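VgrG protein (Vibrio cholerae, PDB 4DTH) binds ATP and magnesium through its actin cross-linking domain, a toxin module that probably uses ATP to join G-actin monomers covalently. Local coordinates at residues G172-V177 with L349-T354. Numbering follows the deposited sequence.
Sequences GQQATV and LFEFRT. With MG (magnesium ion), chain D; ATP (adenosine-5'-triphosphate), chain B; SO4 (sulfate ion), chain F.
Val177 and Phe350 form an antiparallel hydrogen-bonded pair, each N donating to the other's O at 2.9 Å; Thr176 and Glu351 make the next, non-hydrogen-bonded pair, and Phe352 N then donates to Ala175 O at 2.8 Å. On the face bearing Thr176 and Glu351 lies the nucleotide site. Glu351 runs extended from CB, its CG anti to the backbone N (chi1 178°), past the Thr176 hydroxyl to one of two bound magnesium ions, which OE2 binds at 2.6 Å. Gln174, bent at chi2 (96°), lays CG 3.4 Å from Phe352 O and gives OE1 to the same ion at 2.5 Å. Neighbouring strands of the actin cross-linking domain each supply a magnesium ligand, and Glu28 on strand 24-30 adds a third. Arg353 folds back, NH1 meeting Glu351 OE2 at 2.8 Å from the syn side, though well out of the carboxylate plane, a salt bridge that probably helps orient the carboxylate; NH1 and NH2 of Arg353 also hydrogen-bond a sulfate, probably from the crystallisation liquor. A water joins Thr176 OG1 to Glu351 OE1, while Leu349 CD2 touches ATP C5 at 3.4 Å. On the other face Val177 CG2 packs obliquely against Phe352 CE1, and Leu194 and Leu195 of helix 190-196 touch the Phe352 side chain.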
loop_
_atom_site.group_PDB
_atom_site.type_symbol
_atom_site.label_atom_id
_atom_site.label_comp_id
_atom_site.label_asym_id
_atom_site.label_seq_id
_atom_site.Cartn_x
_atom_site.Cartn_y
_atom_site.Cartn_z
ATOM N N GLY A 172 -0.355 -13.512 2.749
ATOM C CA GLY A 172 0.771 -12.790 2.160
ATOM C C GLY A 172 0.317 -11.785 1.115
ATOM O O GLY A 172 1.148 -11.171 0.441
ATOM N N GLN A 173 -1.008 -11.589 0.985
ATOM C CA GLN A 173 -1.572 -10.740 -0.054
ATOM C C GLN A 173 -2.344 -9.512 0.389
ATOM O O GLN A 173 -3.153 -9.572 1.320
ATOM C CB GLN A 173 -2.453 -11.581 -0.989
ATOM C CG GLN A 173 -1.659 -12.643 -1.761
ATOM C CD GLN A 173 -2.501 -13.572 -2.603
ATOM O OE1 GLN A 173 -3.669 -13.860 -2.315
ATOM N NE2 GLN A 173 -1.887 -14.124 -3.635
ATOM N N GLN A 174 -2.130 -8.409 -0.335
ATOM C CA GLN A 174 -2.890 -7.166 -0.175
ATOM C C GLN A 174 -3.275 -6.654 -1.547
ATOM O O GLN A 174 -2.676 -7.041 -2.552
ATOM C CB GLN A 174 -2.088 -6.071 0.545
ATOM C CG GLN A 174 -2.008 -6.250 2.052
ATOM C CD GLN A 174 -0.737 -6.945 2.418
ATOM O OE1 GLN A 174 0.368 -6.459 2.154
ATOM N NE2 GLN A 174 -0.867 -8.111 3.022
ATOM N N ALA A 175 -4.276 -5.769 -1.583
ATOM C CA ALA A 175 -4.693 -5.089 -2.792
ATOM C C ALA A 175 -4.832 -3.617 -2.447
ATOM O O ALA A 175 -5.241 -3.278 -1.329
ATOM C CB ALA A 175 -6.023 -5.637 -3.285
ATOM N N THR A 176 -4.470 -2.744 -3.398
ATOM C CA THR A 176 -4.584 -1.297 -3.262
ATOM C C THR A 176 -5.479 -0.792 -4.375
ATOM O O THR A 176 -5.222 -1.084 -5.543
ATOM C CB THR A 176 -3.202 -0.629 -3.183
ATOM O OG1 THR A 176 -2.539 -1.102 -2.004
ATOM C CG2 THR A 176 -3.282 0.898 -3.141
ATOM N N VAL A 177 -6.532 -0.051 -4.011
ATOM C CA VAL A 177 -7.505 0.502 -4.951
ATOM C C VAL A 177 -7.353 2.019 -4.974
ATOM O O VAL A 177 -7.300 2.647 -3.917
ATOM C CB VAL A 177 -8.956 0.058 -4.584
ATOM C CG1 VAL A 177 -10.022 0.838 -5.367
ATOM C CG2 VAL A 177 -9.140 -1.449 -4.768
ATOM N N LEU A 349 -5.843 6.622 -2.643
ATOM C CA LEU A 349 -5.611 5.183 -2.601
ATOM C C LEU A 349 -5.859 4.523 -1.275
ATOM O O LEU A 349 -5.673 5.138 -0.234
ATOM C CB LEU A 349 -4.186 4.891 -3.084
ATOM C CG LEU A 349 -4.033 4.782 -4.609
ATOM C CD1 LEU A 349 -4.180 6.147 -5.314
ATOM C CD2 LEU A 349 -2.728 4.201 -4.939
ATOM N N PHE A 350 -6.262 3.236 -1.316
ATOM C CA PHE A 350 -6.592 2.494 -0.104
ATOM C C PHE A 350 -6.079 1.090 -0.163
ATOM O O PHE A 350 -6.291 0.394 -1.157
ATOM C CB PHE A 350 -8.117 2.488 0.123
ATOM C CG PHE A 350 -8.697 3.877 0.201
ATOM C CD1 PHE A 350 -8.744 4.560 1.414
ATOM C CD2 PHE A 350 -9.134 4.531 -0.946
ATOM C CE1 PHE A 350 -9.217 5.871 1.476
ATOM C CE2 PHE A 350 -9.615 5.842 -0.883
ATOM C CZ PHE A 350 -9.643 6.506 0.325
ATOM N N GLU A 351 -5.427 0.658 0.924
ATOM C CA GLU A 351 -4.868 -0.681 1.011
ATOM C C GLU A 351 -5.780 -1.600 1.814
ATOM O O GLU A 351 -6.076 -1.325 2.985
ATOM C CB GLU A 351 -3.467 -0.608 1.651
ATOM C CG GLU A 351 -2.799 -1.958 1.846
ATOM C CD GLU A 351 -1.454 -1.900 2.545
ATOM O OE1 GLU A 351 -0.691 -0.941 2.299
ATOM O OE2 GLU A 351 -1.135 -2.857 3.283
ATOM N N PHE A 352 -6.196 -2.709 1.193
ATOM C CA PHE A 352 -6.991 -3.741 1.857
ATOM C C PHE A 352 -5.978 -4.660 2.534
ATOM O O PHE A 352 -5.283 -5.422 1.855
ATOM C CB PHE A 352 -7.858 -4.499 0.838
ATOM C CG PHE A 352 -9.003 -3.662 0.320
ATOM C CD1 PHE A 352 -8.802 -2.728 -0.693
ATOM C CD2 PHE A 352 -10.279 -3.795 0.857
ATOM C CE1 PHE A 352 -9.862 -1.943 -1.163
ATOM C CE2 PHE A 352 -11.343 -3.023 0.371
ATOM C CZ PHE A 352 -11.122 -2.092 -0.621
ATOM N N ARG A 353 -5.857 -4.543 3.865
ATOM C CA ARG A 353 -4.903 -5.311 4.687
ATOM C C ARG A 353 -5.103 -6.816 4.537
ATOM O O ARG A 353 -4.136 -7.576 4.506
ATOM C CB ARG A 353 -4.940 -4.850 6.149
ATOM C CG ARG A 353 -4.539 -3.363 6.319
ATOM C CD ARG A 353 -3.062 -3.101 6.010
ATOM N NE ARG A 353 -2.189 -3.708 7.022
ATOM C CZ ARG A 353 -0.865 -3.789 6.938
ATOM N NH1 ARG A 353 -0.228 -3.310 5.874
ATOM N NH2 ARG A 353 -0.164 -4.335 7.926
ATOM N N THR A 354 -6.372 -7.226 4.420
ATOM C CA THR A 354 -6.797 -8.588 4.092
ATOM C C THR A 354 -7.636 -8.400 2.824
ATOM O O THR A 354 -8.507 -7.516 2.798
ATOM C CB THR A 354 -7.609 -9.211 5.253
ATOM O OG1 THR A 354 -6.717 -9.490 6.327
ATOM C CG2 THR A 354 -8.306 -10.514 4.853
HETATM MG MG MG D . 0.996 -4.037 2.249
HETATM P PG ATP B . 3.808 1.004 2.753
HETATM O O1G ATP B . 2.441 0.488 3.072
HETATM O O2G ATP B . 3.890 2.488 2.977
HETATM O O3G ATP B . 4.873 0.340 3.578
HETATM P PB ATP B . 5.142 0.937 0.200
HETATM O O1B ATP B . 5.670 2.308 0.349
HETATM O O2B ATP B . 6.271 -0.040 0.423
HETATM O O3B ATP B . 4.065 0.695 1.203
HETATM P PA ATP B . 3.711 1.612 -2.147
HETATM O O1A ATP B . 3.442 2.886 -1.448
HETATM O O2A ATP B . 4.505 1.938 -3.415
HETATM O O3A ATP B . 4.533 0.733 -1.269
HETATM O "O5'" ATP B . 2.310 0.911 -2.496
HETATM C "C5'" ATP B . 2.371 -0.201 -3.404
HETATM C "C4'" ATP B . 1.004 -0.701 -3.789
HETATM O "O4'" ATP B . 0.212 0.387 -4.346
HETATM C "C3'" ATP B . 1.031 -1.777 -4.875
HETATM O "O3'" ATP B . -0.006 -2.743 -4.712
HETATM C "C2'" ATP B . 0.841 -0.951 -6.140
HETATM O "O2'" ATP B . 0.445 -1.707 -7.272
HETATM C "C1'" ATP B . -0.221 0.010 -5.645
HETATM N N9 ATP B . -0.444 1.211 -6.455
HETATM C C8 ATP B . 0.474 2.171 -6.783
HETATM N N7 ATP B . -0.019 3.141 -7.515
HETATM C C5 ATP B . -1.353 2.793 -7.682
HETATM C C6 ATP B . -2.429 3.413 -8.348
HETATM N N6 ATP B . -2.333 4.574 -9.007
HETATM N N1 ATP B . -3.634 2.800 -8.297
HETATM C C2 ATP B . -3.749 1.650 -7.627
HETATM N N3 ATP B . -2.814 0.975 -6.963
HETATM C C4 ATP B . -1.624 1.598 -7.028
HETATM S S SO4 F . 3.406 -3.873 6.879
HETATM O O1 SO4 F . 4.608 -4.645 6.546
HETATM O O2 SO4 F . 2.568 -4.646 7.761
HETATM O O3 SO4 F . 3.813 -2.625 7.496
HETATM O O4 SO4 F . 2.671 -3.566 5.650
HETATM O O HOH W 1 -3.129 -10.054 4.142
HETATM O O HOH W 2 -0.432 -0.070 -0.568
#